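Local atomic coordinates of sulfhydryl oxidase 1 (Homo sapiens, PDB entry 3LLK), a protein that uses a bound flavin (FAD) to oxidise pairs of thiols to disulfides, passing the electrons on to molecular oxygen. Residues F126-V131 / F250-I255; A187-L192 / A241-L246; K13-D18 / N104-Q109. All coordinates share one frame; numbering follows the deposited sequence.

In the fold
Contacts 1 and 2 are buried beside FAD, contact 3 only partly so, and their chemistry differs accordingly. Contact 1 sets helix 118-134 against the loop behind helix 239-249, with aromatic rings that continue onto FAD. Contact 2 is purely aliphatic; it sets helix 239-249 across helix 185-203 and touches contact 1 through Val189 and Thr130. Contact 3 adds to apolar packing a carboxylate that grips backbone amides, where the start of helix 16-30 meets a loop. It adjoins contact 1 where Asn254 and Ile255 run beside Ile14. Contact 2 uses helix 239-249 itself, contact 1 the chain that follows it, whereas contacts 2 and 3 do not touch.

Contact 1 (F126-V131 / F250-I255); sequences FHFLTV and FSPSNI. With FAD (flavin-adenine dinucleotide), chain D.
Phe128, within helix 118-134, and Phe250, where the chain leaves helix 239-249, bring their CA atoms to 5.2 Å, which lays the loop 250-255 directly against the helix. One face of the Phe250 ring receives His127: CB of His127 stands 3.5 Å from the centroid of the Phe250 ring, a CH-pi contact 16° off the normal. The imidazole and the phenyl are nearly parallel, at 20°, but displaced so that little of one lies over the other. What the imidazole does cover is adenine, with FAD C2A 3.1 Å above the plane of the His127 ring and over its centre. FAD N3A meanwhile lies at the edge of the Phe250 ring, in its plane. His127 and Phe250 both line the adenine end of the FAD pocket in this Erv-type helical bundle. His127 NE2 is hydrogen-bonded to His196 ND1, and His196 NE2 in turn bonds FAD, a chain that probably helps fix the turn of the His127 ring. Phe128 reaches over the backbone instead. One face of its ring lies over the carbonyl of Phe250, and CZ of Phe128 comes 3.3 Å from the carbonyl carbon of Ser251 and 3.7 Å from CD1 of Ile255. Val131 splits its methyls: CG1, anti to the backbone N (chi1 173°), rests 3.3 Å from the carbonyl O of Phe250, and CG2 packs 3.8 Å from CB of Phe250.

Contact 2 (A187-L192 / A241-L246); sequences AAVLWL and ATLNFL
Val189 is the first residue of 187-192 to meet 241-246, and it does so through a single methyl. CG1 of Val189 is anti to the backbone N (chi1 164°) and packs 3.7 Å from CD1 of Leu246, the two side chains sliding past each other in opposite directions. The same CG1 of Val189 is 4.0 Å from CD1 of Leu243, whose side chain crosses the valine at about a right angle. The other methyl of Val189, CG2, belongs to a different interface and touches Thr130 of helix 118-134. Leu190 follows, its CA 6.8 Å from the CA of Leu243. It meets 241-246 with the end of its side chain: CG of Leu190 lies 4.2 Å from CD1 of Leu243, and CD2 of Leu190 lies 4.0 Å from CD1 of Leu246. Each of the two CD1 methyls is therefore shared by Val189 and Leu190. The segment axes pass 10.4 Å apart at 92°, a nearly perpendicular crossing in which a small patch of aliphatic tips carries the contact. In the Erv fold a short fifth helix lies across a four-helix bundle, and helix 239-249 probably plays that part here. On that helix, CG of Leu243 is anti to its backbone N (chi1 -180°) and from there carries CD1 to Val189 and Leu190. Thr242 contributes little, its CG2 being 4.5 Å from CD2 of Leu190, while its hydroxyl is hydrogen-bonded to the backbone O of Asp238. The side chain of Leu246 also comes within about 4 Å of FAD, measured between nearest atoms.

Contact 3 (K13-D18 / N104-Q109); sequences KIYMAD and NWIGCQ
Asp18 grips a run of backbone amides in the loop 104-109, and these hydrogen bonds carry the polar half of the contact. Its OD1 accepts from Ile106 N at 2.8 Å, nearly straight at 164°, on the syn side but 32° out of the carboxylate plane. OD2 of Asp18 offers its syn lone pair to Gly107 N at 2.7 Å. A weak third bond runs from Cys108 N to Asp18 OD1 at 3.2 Å. Together they hold the type I turn Ile106 to Gln109, and the converging N-H groups would be expected to favour a charged carboxylate. An alanine in place of Asp18 would probably leave the amides of Ile106 and Gly107 without these acceptors and let the turn shift. That turn carries Cys108, whose disulfide to Cys120 ties it to helix 118-134; this link probably joins the degenerate and functional halves of the pseudo-dimer. As a separate edge contact with a backbone carbonyl, CZ3 of Trp105 lies 3.8 Å from the O of Asp18, which is in the plane of the indole. Apolar contacts flank the carboxylate. CG2 of Ile106 sits over the centre of the Tyr15 ring, 3.5 Å from its centroid and 9° off the normal, a CH-pi contact. At its other branch, CD1 of Ile106 reaches CB of Ala17 at 3.6 Å. A CB on Gly107 would crowd Asp18 OD2 and CD2 of Tyr15.

Contact 1 (F126-V131 / F250-I255)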
loop_
_atom_site.group_PDB
_atom_site.type_symbol
_atom_site.label_atom_id
_atom_site.label_comp_id
_atom_site.label_asym_id
_atom_site.label_seq_id
_atom_site.Cartn_x
_atom_site.Cartn_y
_atom_site.Cartn_z
ATOM N N PHE A 126 0.946 0.211 -1.210
ATOM C CA PHE A 126 2.295 -0.173 -0.778
ATOM C C PHE A 126 3.249 -0.404 -1.961
ATOM O O PHE A 126 4.359 0.132 -1.987
ATOM C CB PHE A 126 2.262 -1.450 0.093
ATOM C CG PHE A 126 1.721 -1.247 1.497
ATOM C CD1 PHE A 126 1.534 0.029 2.029
ATOM C CD2 PHE A 126 1.403 -2.351 2.284
ATOM C CE1 PHE A 126 1.028 0.200 3.333
ATOM C CE2 PHE A 126 0.900 -2.194 3.585
ATOM C CZ PHE A 126 0.713 -0.916 4.105
ATOM N N HIS A 127 2.829 -1.228 -2.919
ATOM C CA HIS A 127 3.657 -1.510 -4.092
ATOM C C HIS A 127 3.988 -0.210 -4.820
ATOM O O HIS A 127 5.125 0.021 -5.238
ATOM C CB HIS A 127 2.934 -2.454 -5.060
ATOM C CG HIS A 127 2.832 -3.864 -4.571
ATOM N ND1 HIS A 127 3.937 -4.660 -4.369
ATOM C CD2 HIS A 127 1.760 -4.611 -4.211
ATOM C CE1 HIS A 127 3.553 -5.833 -3.903
ATOM N NE2 HIS A 127 2.237 -5.829 -3.799
ATOM N N PHE A 128 2.993 0.650 -4.950
ATOM C CA PHE A 128 3.202 1.898 -5.654
ATOM C C PHE A 128 4.249 2.744 -4.955
ATOM O O PHE A 128 5.118 3.320 -5.615
ATOM C CB PHE A 128 1.887 2.660 -5.800
ATOM C CG PHE A 128 1.795 3.449 -7.073
ATOM C CD1 PHE A 128 2.640 4.527 -7.299
ATOM C CD2 PHE A 128 0.881 3.089 -8.062
ATOM C CE1 PHE A 128 2.585 5.244 -8.495
ATOM C CE2 PHE A 128 0.812 3.798 -9.263
ATOM C CZ PHE A 128 1.668 4.879 -9.480
ATOM N N LEU A 129 4.188 2.799 -3.624
ATOM C CA LEU A 129 5.154 3.575 -2.863
ATOM C C LEU A 129 6.569 3.039 -3.092
ATOM O O LEU A 129 7.491 3.825 -3.268
ATOM C CB LEU A 129 4.814 3.565 -1.361
ATOM C CG LEU A 129 3.514 4.298 -0.986
ATOM C CD1 LEU A 129 3.211 4.113 0.492
ATOM C CD2 LEU A 129 3.653 5.782 -1.321
ATOM N N THR A 130 6.746 1.718 -3.100
ATOM C CA THR A 130 8.088 1.165 -3.319
ATOM C C THR A 130 8.618 1.500 -4.705
ATOM O O THR A 130 9.807 1.823 -4.868
ATOM C CB THR A 130 8.146 -0.379 -3.127
ATOM O OG1 THR A 130 7.259 -1.032 -4.044
ATOM C CG2 THR A 130 7.777 -0.744 -1.707
ATOM N N VAL A 131 7.743 1.437 -5.706
ATOM C CA VAL A 131 8.160 1.738 -7.058
ATOM C C VAL A 131 8.492 3.211 -7.232
ATOM O O VAL A 131 9.486 3.548 -7.865
ATOM C CB VAL A 131 7.103 1.306 -8.093
ATOM C CG1 VAL A 131 7.502 1.805 -9.485
ATOM C CG2 VAL A 131 7.001 -0.227 -8.101
ATOM N N PHE A 250 3.163 -0.080 -11.776
ATOM C CA PHE A 250 2.917 0.872 -10.697
ATOM C C PHE A 250 3.541 2.233 -11.001
ATOM O O PHE A 250 4.417 2.701 -10.275
ATOM C CB PHE A 250 3.477 0.317 -9.383
ATOM C CG PHE A 250 2.805 -0.949 -8.932
ATOM C CD1 PHE A 250 1.505 -0.923 -8.436
ATOM C CD2 PHE A 250 3.472 -2.165 -8.992
ATOM C CE1 PHE A 250 0.877 -2.096 -8.000
ATOM C CE2 PHE A 250 2.856 -3.347 -8.558
ATOM C CZ PHE A 250 1.550 -3.305 -8.061
ATOM N N SER A 251 3.084 2.860 -12.082
ATOM C CA SER A 251 3.595 4.168 -12.495
ATOM C C SER A 251 2.439 5.139 -12.728
ATOM O O SER A 251 1.328 4.731 -13.073
ATOM C CB SER A 251 4.416 4.040 -13.786
ATOM O OG SER A 251 3.575 3.739 -14.885
ATOM N N PRO A 252 2.694 6.443 -12.551
ATOM C CA PRO A 252 1.662 7.464 -12.742
ATOM C C PRO A 252 0.939 7.380 -14.084
ATOM O O PRO A 252 -0.260 7.640 -14.160
ATOM C CB PRO A 252 2.434 8.770 -12.571
ATOM C CG PRO A 252 3.502 8.394 -11.579
ATOM C CD PRO A 252 3.959 7.049 -12.090
ATOM N N SER A 253 1.659 7.001 -15.136
ATOM C CA SER A 253 1.048 6.907 -16.462
ATOM C C SER A 253 0.059 5.756 -16.571
ATOM O O SER A 253 -0.828 5.776 -17.427
ATOM C CB SER A 253 2.121 6.765 -17.552
ATOM O OG SER A 253 2.858 5.560 -17.417
ATOM N N ASN A 254 0.198 4.762 -15.702
ATOM C CA ASN A 254 -0.696 3.611 -15.716
ATOM C C ASN A 254 -1.909 3.798 -14.803
ATOM O O ASN A 254 -2.662 2.852 -14.553
ATOM C CB ASN A 254 0.074 2.349 -15.309
ATOM C CG ASN A 254 -0.632 1.083 -15.732
ATOM O OD1 ASN A 254 -1.148 1.007 -16.847
ATOM N ND2 ASN A 254 -0.649 0.076 -14.859
ATOM N N ILE A 255 -2.100 5.014 -14.298
ATOM C CA ILE A 255 -3.241 5.280 -13.429
ATOM C C ILE A 255 -4.397 5.864 -14.223
ATOM O O ILE A 255 -4.211 6.783 -15.025
ATOM C CB ILE A 255 -2.913 6.298 -12.310
ATOM C CG1 ILE A 255 -1.792 5.778 -11.412
ATOM C CG2 ILE A 255 -4.148 6.535 -11.449
ATOM C CD1 ILE A 255 -1.415 6.767 -10.327
HETATM P PA FAD D . -4.759 -8.518 -3.287
HETATM O O1A FAD D . -5.318 -7.555 -2.298
HETATM O O2A FAD D . -3.877 -9.654 -2.908
HETATM O O5B FAD D . -4.025 -7.752 -4.443
HETATM C C5B FAD D . -4.255 -6.394 -4.824
HETATM C C4B FAD D . -3.933 -6.418 -6.295
HETATM O O4B FAD D . -2.508 -6.140 -6.371
HETATM C C3B FAD D . -4.360 -7.460 -7.352
HETATM O O3B FAD D . -5.688 -7.332 -7.858
HETATM C C2B FAD D . -3.261 -7.317 -8.305
HETATM O O2B FAD D . -3.447 -6.353 -9.295
HETATM C C1B FAD D . -2.031 -6.914 -7.477
HETATM N N9A FAD D . -1.137 -7.922 -6.999
HETATM C C8A FAD D . -1.312 -9.294 -6.680
HETATM N N7A FAD D . -0.255 -9.935 -6.303
HETATM C C5A FAD D . 0.719 -8.948 -6.376
HETATM C C6A FAD D . 2.103 -9.032 -6.131
HETATM N N6A FAD D . 2.724 -10.169 -5.789
HETATM N N1A FAD D . 2.901 -7.916 -6.292
HETATM C C2A FAD D . 2.426 -6.725 -6.752
HETATM N N3A FAD D . 1.049 -6.633 -7.001
HETATM C C4A FAD D . 0.237 -7.791 -6.790
HETATM N N1 FAD D . -5.667 -12.003 4.385
HETATM C C2 FAD D . -5.901 -13.213 5.005
HETATM O O2 FAD D . -7.026 -13.713 4.843
HETATM N N3 FAD D . -4.774 -13.647 5.690
HETATM C C4 FAD D . -3.512 -13.011 5.802
HETATM O O4 FAD D . -2.593 -13.533 6.516
HETATM C C4X FAD D . -3.382 -11.804 5.146
HETATM N N5 FAD D . -2.185 -11.029 5.282
HETATM C C5X FAD D . -2.019 -9.728 4.736
HETATM C C6 FAD D . -0.838 -9.022 5.039
HETATM C C7 FAD D . -0.668 -7.729 4.469
HETATM C C7M FAD D . 0.635 -7.023 4.844
HETATM C C8 FAD D . -1.656 -7.158 3.612
HETATM C C8M FAD D . -1.646 -5.828 2.886
HETATM C C9 FAD D . -2.827 -7.873 3.364
HETATM C C9A FAD D . -3.114 -9.147 3.923
HETATM N N10 FAD D . -4.258 -10.087 3.790
HETATM C C10 FAD D . -4.494 -11.285 4.412
HETATM C "C1'" FAD D . -5.210 -9.745 2.780
HETATM C "C2'" FAD D . -5.004 -10.269 1.392
HETATM O "O2'" FAD D . -3.596 -10.261 1.047
HETATM C "C3'" FAD D . -5.741 -9.605 0.268
HETATM O "O3'" FAD D . -5.475 -8.208 0.272
HETATM C "C4'" FAD D . -7.226 -9.859 0.075
HETATM O "O4'" FAD D . -7.545 -11.264 0.299
HETATM C "C5'" FAD D . -7.859 -9.368 -1.155
HETATM O "O5'" FAD D . -7.285 -10.104 -2.238
HETATM P P FAD D . -7.367 -9.698 -3.734
HETATM O O1P FAD D . -7.558 -10.981 -4.412
HETATM O O2P FAD D . -8.409 -8.674 -4.006
HETATM O O3P FAD D . -5.956 -9.067 -4.186
#

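Contact 2 (A187-L192 / A241-L246)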
loop_
_atom_site.group_PDB
_atom_site.type_symbol
_atom_site.label_atom_id
_atom_site.label_comp_id
_atom_site.label_asym_id
_atom_site.label_seq_id
_atom_site.Cartn_x
_atom_site.Cartn_y
_atom_site.Cartn_z
ATOM N N ALA A 187 15.521 -3.644 -4.791
ATOM C CA ALA A 187 15.387 -4.849 -3.985
ATOM C C ALA A 187 14.113 -4.757 -3.146
ATOM O O ALA A 187 13.418 -5.756 -2.952
ATOM C CB ALA A 187 16.605 -5.011 -3.069
ATOM N N ALA A 188 13.824 -3.558 -2.638
ATOM C CA ALA A 188 12.638 -3.350 -1.813
ATOM C C ALA A 188 11.389 -3.608 -2.645
ATOM O O ALA A 188 10.416 -4.189 -2.158
ATOM C CB ALA A 188 12.617 -1.931 -1.252
ATOM N N VAL A 189 11.423 -3.184 -3.902
ATOM C CA VAL A 189 10.290 -3.404 -4.795
ATOM C C VAL A 189 10.051 -4.902 -4.970
ATOM O O VAL A 189 8.918 -5.379 -4.868
ATOM C CB VAL A 189 10.533 -2.780 -6.189
ATOM C CG1 VAL A 189 9.545 -3.358 -7.206
ATOM C CG2 VAL A 189 10.373 -1.262 -6.109
ATOM N N LEU A 190 11.128 -5.636 -5.233
ATOM C CA LEU A 190 11.047 -7.074 -5.442
ATOM C C LEU A 190 10.701 -7.808 -4.160
ATOM O O LEU A 190 10.036 -8.838 -4.188
ATOM C CB LEU A 190 12.373 -7.604 -5.993
ATOM C CG LEU A 190 12.734 -7.178 -7.418
ATOM C CD1 LEU A 190 14.149 -7.631 -7.747
ATOM C CD2 LEU A 190 11.736 -7.775 -8.403
ATOM N N TRP A 191 11.172 -7.292 -3.033
ATOM C CA TRP A 191 10.890 -7.931 -1.754
ATOM C C TRP A 191 9.394 -7.926 -1.462
ATOM O O TRP A 191 8.833 -8.930 -1.016
ATOM C CB TRP A 191 11.606 -7.223 -0.596
ATOM C CG TRP A 191 11.388 -7.953 0.704
ATOM C CD1 TRP A 191 12.137 -8.984 1.197
ATOM C CD2 TRP A 191 10.282 -7.799 1.607
ATOM N NE1 TRP A 191 11.567 -9.488 2.339
ATOM C CE2 TRP A 191 10.428 -8.781 2.617
ATOM C CE3 TRP A 191 9.181 -6.934 1.659
ATOM C CZ2 TRP A 191 9.517 -8.920 3.667
ATOM C CZ3 TRP A 191 8.269 -7.071 2.707
ATOM C CH2 TRP A 191 8.448 -8.061 3.697
ATOM N N LEU A 192 8.755 -6.784 -1.687
ATOM C CA LEU A 192 7.321 -6.660 -1.419
ATOM C C LEU A 192 6.538 -7.515 -2.404
ATOM O O LEU A 192 5.543 -8.148 -2.048
ATOM C CB LEU A 192 6.877 -5.200 -1.546
ATOM C CG LEU A 192 5.473 -4.885 -1.011
ATOM C CD1 LEU A 192 5.378 -5.257 0.455
ATOM C CD2 LEU A 192 5.174 -3.403 -1.215
ATOM N N ALA A 241 13.059 -8.891 -15.882
ATOM C CA ALA A 241 11.843 -8.567 -16.619
ATOM C C ALA A 241 10.739 -8.162 -15.636
ATOM O O ALA A 241 10.010 -7.201 -15.871
ATOM C CB ALA A 241 11.393 -9.778 -17.458
ATOM N N THR A 242 10.631 -8.911 -14.543
ATOM C CA THR A 242 9.629 -8.660 -13.507
ATOM C C THR A 242 9.814 -7.258 -12.912
ATOM O O THR A 242 8.848 -6.515 -12.735
ATOM C CB THR A 242 9.726 -9.738 -12.395
ATOM O OG1 THR A 242 9.445 -11.026 -12.964
ATOM C CG2 THR A 242 8.720 -9.462 -11.257
ATOM N N LEU A 243 11.056 -6.886 -12.619
ATOM C CA LEU A 243 11.322 -5.557 -12.065
ATOM C C LEU A 243 10.826 -4.472 -13.021
ATOM O O LEU A 243 10.184 -3.509 -12.598
ATOM C CB LEU A 243 12.824 -5.368 -11.795
ATOM C CG LEU A 243 13.225 -4.007 -11.205
ATOM C CD1 LEU A 243 12.525 -3.802 -9.848
ATOM C CD2 LEU A 243 14.745 -3.944 -11.052
ATOM N N ASN A 244 11.118 -4.632 -14.311
ATOM C CA ASN A 244 10.690 -3.663 -15.309
ATOM C C ASN A 244 9.172 -3.616 -15.390
ATOM O O ASN A 244 8.580 -2.540 -15.454
ATOM C CB ASN A 244 11.260 -4.009 -16.688
ATOM C CG ASN A 244 12.761 -3.797 -16.770
ATOM O OD1 ASN A 244 13.276 -2.757 -16.360
ATOM N ND2 ASN A 244 13.470 -4.782 -17.311
ATOM N N PHE A 245 8.528 -4.778 -15.391
ATOM C CA PHE A 245 7.075 -4.777 -15.454
ATOM C C PHE A 245 6.525 -4.032 -14.240
ATOM O O PHE A 245 5.611 -3.221 -14.362
ATOM C CB PHE A 245 6.506 -6.199 -15.467
ATOM C CG PHE A 245 5.013 -6.246 -15.267
ATOM C CD1 PHE A 245 4.146 -5.923 -16.306
ATOM C CD2 PHE A 245 4.477 -6.554 -14.017
ATOM C CE1 PHE A 245 2.761 -5.901 -16.105
ATOM C CE2 PHE A 245 3.106 -6.535 -13.804
ATOM C CZ PHE A 245 2.241 -6.206 -14.853
ATOM N N LEU A 246 7.087 -4.301 -13.068
ATOM C CA LEU A 246 6.611 -3.636 -11.853
ATOM C C LEU A 246 6.733 -2.108 -11.979
ATOM O O LEU A 246 5.797 -1.366 -11.663
ATOM C CB LEU A 246 7.384 -4.162 -10.636
ATOM C CG LEU A 246 7.118 -5.625 -10.244
ATOM C CD1 LEU A 246 8.176 -6.089 -9.269
ATOM C CD2 LEU A 246 5.727 -5.772 -9.618
#

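Contact 3 (K13-D18 / N104-Q109)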
loop_
_atom_site.group_PDB
_atom_site.type_symbol
_atom_site.label_atom_id
_atom_site.label_comp_id
_atom_site.label_asym_id
_atom_site.label_seq_id
_atom_site.Cartn_x
_atom_site.Cartn_y
_atom_site.Cartn_z
ATOM N N LYS A 13 -4.500 -1.996 -15.150
ATOM C CA LYS A 13 -4.422 -0.593 -14.769
ATOM C C LYS A 13 -4.495 -0.375 -13.263
ATOM O O LYS A 13 -4.700 -1.304 -12.488
ATOM C CB LYS A 13 -5.552 0.200 -15.441
ATOM C CG LYS A 13 -5.587 0.100 -16.967
ATOM C CD LYS A 13 -4.308 0.628 -17.599
ATOM C CE LYS A 13 -4.298 0.356 -19.099
ATOM N NZ LYS A 13 -2.963 0.593 -19.724
ATOM N N ILE A 14 -4.309 0.876 -12.873
ATOM C CA ILE A 14 -4.382 1.289 -11.484
ATOM C C ILE A 14 -5.444 2.375 -11.520
ATOM O O ILE A 14 -5.405 3.238 -12.393
ATOM C CB ILE A 14 -3.050 1.917 -11.003
ATOM C CG1 ILE A 14 -1.900 0.922 -11.178
ATOM C CG2 ILE A 14 -3.179 2.375 -9.561
ATOM C CD1 ILE A 14 -2.153 -0.436 -10.588
ATOM N N TYR A 15 -6.400 2.328 -10.599
ATOM C CA TYR A 15 -7.442 3.344 -10.559
ATOM C C TYR A 15 -7.173 4.315 -9.427
ATOM O O TYR A 15 -6.979 3.909 -8.280
ATOM C CB TYR A 15 -8.815 2.687 -10.394
ATOM C CG TYR A 15 -9.234 1.936 -11.632
ATOM C CD1 TYR A 15 -9.855 2.599 -12.698
ATOM C CD2 TYR A 15 -8.936 0.583 -11.780
ATOM C CE1 TYR A 15 -10.161 1.927 -13.881
ATOM C CE2 TYR A 15 -9.235 -0.093 -12.956
ATOM C CZ TYR A 15 -9.845 0.583 -13.998
ATOM O OH TYR A 15 -10.129 -0.090 -15.157
ATOM N N MET A 16 -7.148 5.601 -9.750
ATOM C CA MET A 16 -6.879 6.606 -8.737
ATOM C C MET A 16 -7.885 6.486 -7.592
ATOM O O MET A 16 -7.562 6.781 -6.439
ATOM C CB MET A 16 -6.932 8.014 -9.346
ATOM C CG MET A 16 -6.400 9.103 -8.410
ATOM S SD MET A 16 -4.610 8.938 -8.016
ATOM C CE MET A 16 -3.890 9.898 -9.328
ATOM N N ALA A 17 -9.100 6.040 -7.914
ATOM C CA ALA A 17 -10.147 5.885 -6.912
ATOM C C ALA A 17 -9.736 4.892 -5.820
ATOM O O ALA A 17 -10.025 5.111 -4.643
ATOM C CB ALA A 17 -11.459 5.426 -7.576
ATOM N N ASP A 18 -9.080 3.799 -6.206
ATOM C CA ASP A 18 -8.643 2.817 -5.220
ATOM C C ASP A 18 -7.577 3.439 -4.315
ATOM O O ASP A 18 -7.598 3.245 -3.101
ATOM C CB ASP A 18 -8.070 1.555 -5.889
ATOM C CG ASP A 18 -9.116 0.757 -6.667
ATOM O OD1 ASP A 18 -10.146 0.341 -6.074
ATOM O OD2 ASP A 18 -8.893 0.533 -7.878
ATOM N N ASN A 104 -14.668 4.100 -2.556
ATOM C CA ASN A 104 -15.107 3.736 -3.892
ATOM C C ASN A 104 -14.024 2.871 -4.516
ATOM O O ASN A 104 -13.003 3.372 -4.968
ATOM C CB ASN A 104 -15.350 4.992 -4.738
ATOM C CG ASN A 104 -15.732 4.664 -6.167
ATOM O OD1 ASN A 104 -16.486 3.722 -6.412
ATOM N ND2 ASN A 104 -15.222 5.446 -7.121
ATOM N N TRP A 105 -14.251 1.563 -4.509
ATOM C CA TRP A 105 -13.300 0.612 -5.066
ATOM C C TRP A 105 -13.624 0.383 -6.533
ATOM O O TRP A 105 -14.792 0.311 -6.910
ATOM C CB TRP A 105 -13.397 -0.727 -4.327
ATOM C CG TRP A 105 -13.313 -0.599 -2.834
ATOM C CD1 TRP A 105 -14.227 -1.044 -1.914
ATOM C CD2 TRP A 105 -12.269 0.029 -2.091
ATOM N NE1 TRP A 105 -13.816 -0.726 -0.644
ATOM C CE2 TRP A 105 -12.618 -0.064 -0.719
ATOM C CE3 TRP A 105 -11.072 0.664 -2.444
ATOM C CZ2 TRP A 105 -11.810 0.456 0.296
ATOM C CZ3 TRP A 105 -10.265 1.183 -1.429
ATOM C CH2 TRP A 105 -10.644 1.073 -0.073
ATOM N N ILE A 106 -12.595 0.294 -7.364
ATOM C CA ILE A 106 -12.824 0.012 -8.767
ATOM C C ILE A 106 -12.018 -1.230 -9.101
ATOM O O ILE A 106 -12.584 -2.279 -9.407
ATOM C CB ILE A 106 -12.417 1.192 -9.680
ATOM C CG1 ILE A 106 -13.262 2.424 -9.346
ATOM C CG2 ILE A 106 -12.641 0.813 -11.140
ATOM C CD1 ILE A 106 -13.034 3.612 -10.282
ATOM N N GLY A 107 -10.697 -1.127 -9.020
ATOM C CA GLY A 107 -9.860 -2.276 -9.307
ATOM C C GLY A 107 -9.786 -3.194 -8.098
ATOM O O GLY A 107 -9.256 -4.302 -8.174
ATOM N N CYS A 108 -10.327 -2.727 -6.978
ATOM C CA CYS A 108 -10.324 -3.499 -5.738
ATOM C C CYS A 108 -11.735 -3.868 -5.269
ATOM O O CYS A 108 -11.953 -4.237 -4.112
ATOM C CB CYS A 108 -9.600 -2.705 -4.656
ATOM S SG CYS A 108 -7.783 -2.828 -4.731
ATOM N N GLN A 109 -12.683 -3.779 -6.192
ATOM C CA GLN A 109 -14.083 -4.087 -5.923
ATOM C C GLN A 109 -14.313 -5.586 -5.714
ATOM O O GLN A 109 -14.075 -6.376 -6.612
ATOM C CB GLN A 109 -14.922 -3.593 -7.108
ATOM C CG GLN A 109 -16.398 -3.927 -7.049
ATOM C CD GLN A 109 -17.100 -3.211 -5.930
ATOM O OE1 GLN A 109 -17.003 -3.608 -4.767
ATOM N NE2 GLN A 109 -17.807 -2.131 -6.268
#